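Local coordinates for protein iron-containing superoxide dismutase B2 (Trypanosoma brucei, PDB 3ESF) that probably converts superoxide radicals into hydrogen peroxide and molecular oxygen at a protein-bound iron ion, protecting the cell from oxidative damage, at residues K31-Y36 with F74-Y79. The protein carries 1 engineered substitution. Residues are numbered along the deposited sequence; the frame is centred on the assembly and turned at random.
With FE (Fe (III) ion), chain E.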
loop_
_atom_site.group_PDB
_atom_site.type_symbol
_atom_site.label_atom_id
_atom_site.label_comp_id
_atom_site.label_asym_id
_atom_site.label_seq_id
_atom_site.Cartn_x
_atom_site.Cartn_y
_atom_site.Cartn_z
ATOM N N LYS A 31 -11.338 -11.175 4.404
ATOM C CA LYS A 31 -10.456 -10.491 5.350
ATOM C C LYS A 31 -10.470 -8.972 5.151
ATOM O O LYS A 31 -10.924 -8.259 6.042
ATOM C CB LYS A 31 -9.040 -11.099 5.359
ATOM C CG LYS A 31 -9.001 -12.660 5.533
ATOM C CD LYS A 31 -9.573 -13.077 6.897
ATOM C CE LYS A 31 -9.041 -14.433 7.419
ATOM N NZ LYS A 31 -9.019 -15.579 6.440
ATOM N N HIS A 32 -10.026 -8.474 3.992
ATOM C CA HIS A 32 -9.943 -7.029 3.779
ATOM C C HIS A 32 -11.283 -6.335 3.678
ATOM O O HIS A 32 -11.550 -5.431 4.472
ATOM C CB HIS A 32 -9.023 -6.653 2.598
ATOM C CG HIS A 32 -7.624 -7.150 2.778
ATOM N ND1 HIS A 32 -6.704 -6.487 3.560
ATOM C CD2 HIS A 32 -7.020 -8.292 2.367
ATOM C CE1 HIS A 32 -5.574 -7.171 3.580
ATOM N NE2 HIS A 32 -5.741 -8.278 2.876
ATOM N N HIS A 33 -12.113 -6.760 2.726
ATOM C CA HIS A 33 -13.391 -6.097 2.429
ATOM C C HIS A 33 -14.333 -6.209 3.642
ATOM O O HIS A 33 -14.816 -5.184 4.156
ATOM C CB HIS A 33 -14.016 -6.645 1.113
ATOM C CG HIS A 33 -15.177 -5.836 0.587
ATOM N ND1 HIS A 33 -15.928 -6.228 -0.500
ATOM C CD2 HIS A 33 -15.736 -4.679 1.025
ATOM C CE1 HIS A 33 -16.893 -5.347 -0.714
ATOM N NE2 HIS A 33 -16.792 -4.393 0.199
ATOM N N MET A 34 -14.556 -7.431 4.125
ATOM C CA MET A 34 -15.379 -7.616 5.324
ATOM C C MET A 34 -14.775 -7.003 6.587
ATOM O O MET A 34 -15.504 -6.594 7.462
ATOM C CB MET A 34 -15.720 -9.097 5.587
ATOM C CG MET A 34 -17.070 -9.575 5.007
ATOM S SD MET A 34 -18.621 -8.721 5.488
ATOM C CE MET A 34 -18.314 -8.362 7.202
ATOM N N GLY A 35 -13.449 -6.950 6.661
ATOM C CA GLY A 35 -12.767 -6.263 7.764
ATOM C C GLY A 35 -13.176 -4.812 7.940
ATOM O O GLY A 35 -13.326 -4.337 9.084
ATOM N N TYR A 36 -13.349 -4.091 6.836
ATOM C CA TYR A 36 -13.818 -2.701 6.887
ATOM C C TYR A 36 -15.225 -2.604 7.468
ATOM O O TYR A 36 -15.509 -1.715 8.266
ATOM C CB TYR A 36 -13.775 -2.032 5.497
ATOM C CG TYR A 36 -12.385 -1.951 4.871
ATOM C CD1 TYR A 36 -11.354 -1.253 5.507
ATOM C CD2 TYR A 36 -12.110 -2.558 3.639
ATOM C CE1 TYR A 36 -10.064 -1.181 4.946
ATOM C CE2 TYR A 36 -10.823 -2.481 3.061
ATOM C CZ TYR A 36 -9.809 -1.782 3.731
ATOM O OH TYR A 36 -8.547 -1.695 3.181
ATOM N N PHE A 74 -17.317 0.940 -0.356
ATOM C CA PHE A 74 -17.870 1.279 -1.666
ATOM C C PHE A 74 -16.900 0.904 -2.795
ATOM O O PHE A 74 -17.329 0.329 -3.798
ATOM C CB PHE A 74 -18.216 2.762 -1.693
ATOM C CG PHE A 74 -18.618 3.258 -3.015
ATOM C CD1 PHE A 74 -19.971 3.475 -3.300
ATOM C CD2 PHE A 74 -17.665 3.504 -4.003
ATOM C CE1 PHE A 74 -20.363 3.944 -4.558
ATOM C CE2 PHE A 74 -18.055 3.951 -5.268
ATOM C CZ PHE A 74 -19.399 4.190 -5.543
ATOM N N ASN A 75 -15.606 1.210 -2.618
ATOM C CA ASN A 75 -14.587 0.942 -3.639
ATOM C C ASN A 75 -14.518 -0.551 -3.955
ATOM O O ASN A 75 -14.429 -0.917 -5.101
ATOM C CB ASN A 75 -13.192 1.439 -3.215
ATOM C CG ASN A 75 -13.082 2.951 -3.185
ATOM O OD1 ASN A 75 -13.947 3.682 -3.689
ATOM N ND2 ASN A 75 -12.017 3.432 -2.595
ATOM N N HIS A 76 -14.525 -1.400 -2.926
ATOM C CA HIS A 76 -14.481 -2.854 -3.125
ATOM C C HIS A 76 -15.740 -3.405 -3.746
ATOM O O HIS A 76 -15.683 -4.307 -4.565
ATOM C CB HIS A 76 -14.192 -3.568 -1.806
ATOM C CG HIS A 76 -12.766 -3.450 -1.384
ATOM N ND1 HIS A 76 -12.268 -2.326 -0.760
ATOM C CD2 HIS A 76 -11.714 -4.274 -1.584
ATOM C CE1 HIS A 76 -10.971 -2.478 -0.571
ATOM N NE2 HIS A 76 -10.606 -3.640 -1.085
ATOM N N ASN A 77 -16.896 -2.893 -3.319
ATOM C CA ASN A 77 -18.163 -3.266 -3.951
ATOM C C ASN A 77 -18.089 -2.989 -5.456
ATOM O O ASN A 77 -18.437 -3.844 -6.290
ATOM C CB ASN A 77 -19.354 -2.492 -3.348
ATOM C CG ASN A 77 -19.733 -2.965 -1.931
ATOM O OD1 ASN A 77 -19.310 -4.027 -1.477
ATOM N ND2 ASN A 77 -20.584 -2.186 -1.262
ATOM N N PHE A 78 -17.633 -1.787 -5.781
ATOM C CA PHE A 78 -17.561 -1.339 -7.165
ATOM C C PHE A 78 -16.530 -2.164 -7.960
ATOM O O PHE A 78 -16.756 -2.522 -9.124
ATOM C CB PHE A 78 -17.211 0.162 -7.200
ATOM C CG PHE A 78 -17.677 0.851 -8.442
ATOM C CD1 PHE A 78 -19.025 1.183 -8.608
ATOM C CD2 PHE A 78 -16.787 1.151 -9.455
ATOM C CE1 PHE A 78 -19.468 1.815 -9.773
ATOM C CE2 PHE A 78 -17.218 1.797 -10.617
ATOM C CZ PHE A 78 -18.555 2.123 -10.772
ATOM N N TYR A 79 -15.406 -2.456 -7.315
ATOM C CA TYR A 79 -14.366 -3.348 -7.864
ATOM C C TYR A 79 -14.871 -4.747 -8.281
ATOM O O TYR A 79 -14.576 -5.189 -9.380
ATOM C CB TYR A 79 -13.261 -3.495 -6.816
ATOM C CG TYR A 79 -12.137 -4.460 -7.154
ATOM C CD1 TYR A 79 -11.390 -4.316 -8.334
ATOM C CD2 TYR A 79 -11.808 -5.505 -6.273
ATOM C CE1 TYR A 79 -10.326 -5.174 -8.619
ATOM C CE2 TYR A 79 -10.781 -6.372 -6.547
ATOM C CZ TYR A 79 -10.021 -6.205 -7.712
ATOM O OH TYR A 79 -8.974 -7.070 -7.971
HETATM FE FE FE E . -8.615 -4.218 -1.682
HETATM O O HOH W 1 -8.034 -2.181 -1.389
#
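At the iron site of this superoxide dismutase, His33 and Tyr36 of 31-36 pack against the metal ligand His76 of 74-79, forming a small aromatic cluster between the two long helices of the alpha-hairpin domain. His76 NE2 binds the ferric iron at 2.2 Å, and a water occupies another coordination position 2.1 Å from the metal; His28, Asp161 and His165 supply the remaining protein ligands. Imidazole suits this place because its two nitrogens do different work: while NE2 holds the metal, ND1 is hydrogen-bonded to the backbone oxygen of Gln72, which helps fix the rotation of the ring with NE2 turned to the iron. With its CG anti to the carbonyl carbon, His76 sends this ring across the helix interface to the metal.

The two neighbours steady His76 by packing, with no hydrogen bond joining the segments. The CB of His76 lies over one face of the His33 ring, though modelled too close to carry weight, and the two imidazole side chains run antiparallel past one another with their ring planes 31° apart. His33, with CG anti to the backbone N (chi1 -168°), reaches the other helix, where histidine suits because its ND1 can accept a hydrogen bond from the indole N-H of Trp80. Tyr36 comes in roughly perpendicular to the His76 side chain, its CE2 lying 3.6 Å from His76 CE1; the phenol provides a broad nonpolar wall, and its OH pairs with Gln72 NE2, so that Gln72 serves both rings.

The axes of the two segments, on helices 22-45 and 64-81, come within 10.2 Å and run at 137°, closer to antiparallel than parallel. From 74-79, Tyr79 reaches strand 154-161, packing on Thr159 and the iron ligand Asp161, while from 31-36 His32 NE2 hydrogen-bonds Tyr168 OH of the second subunit.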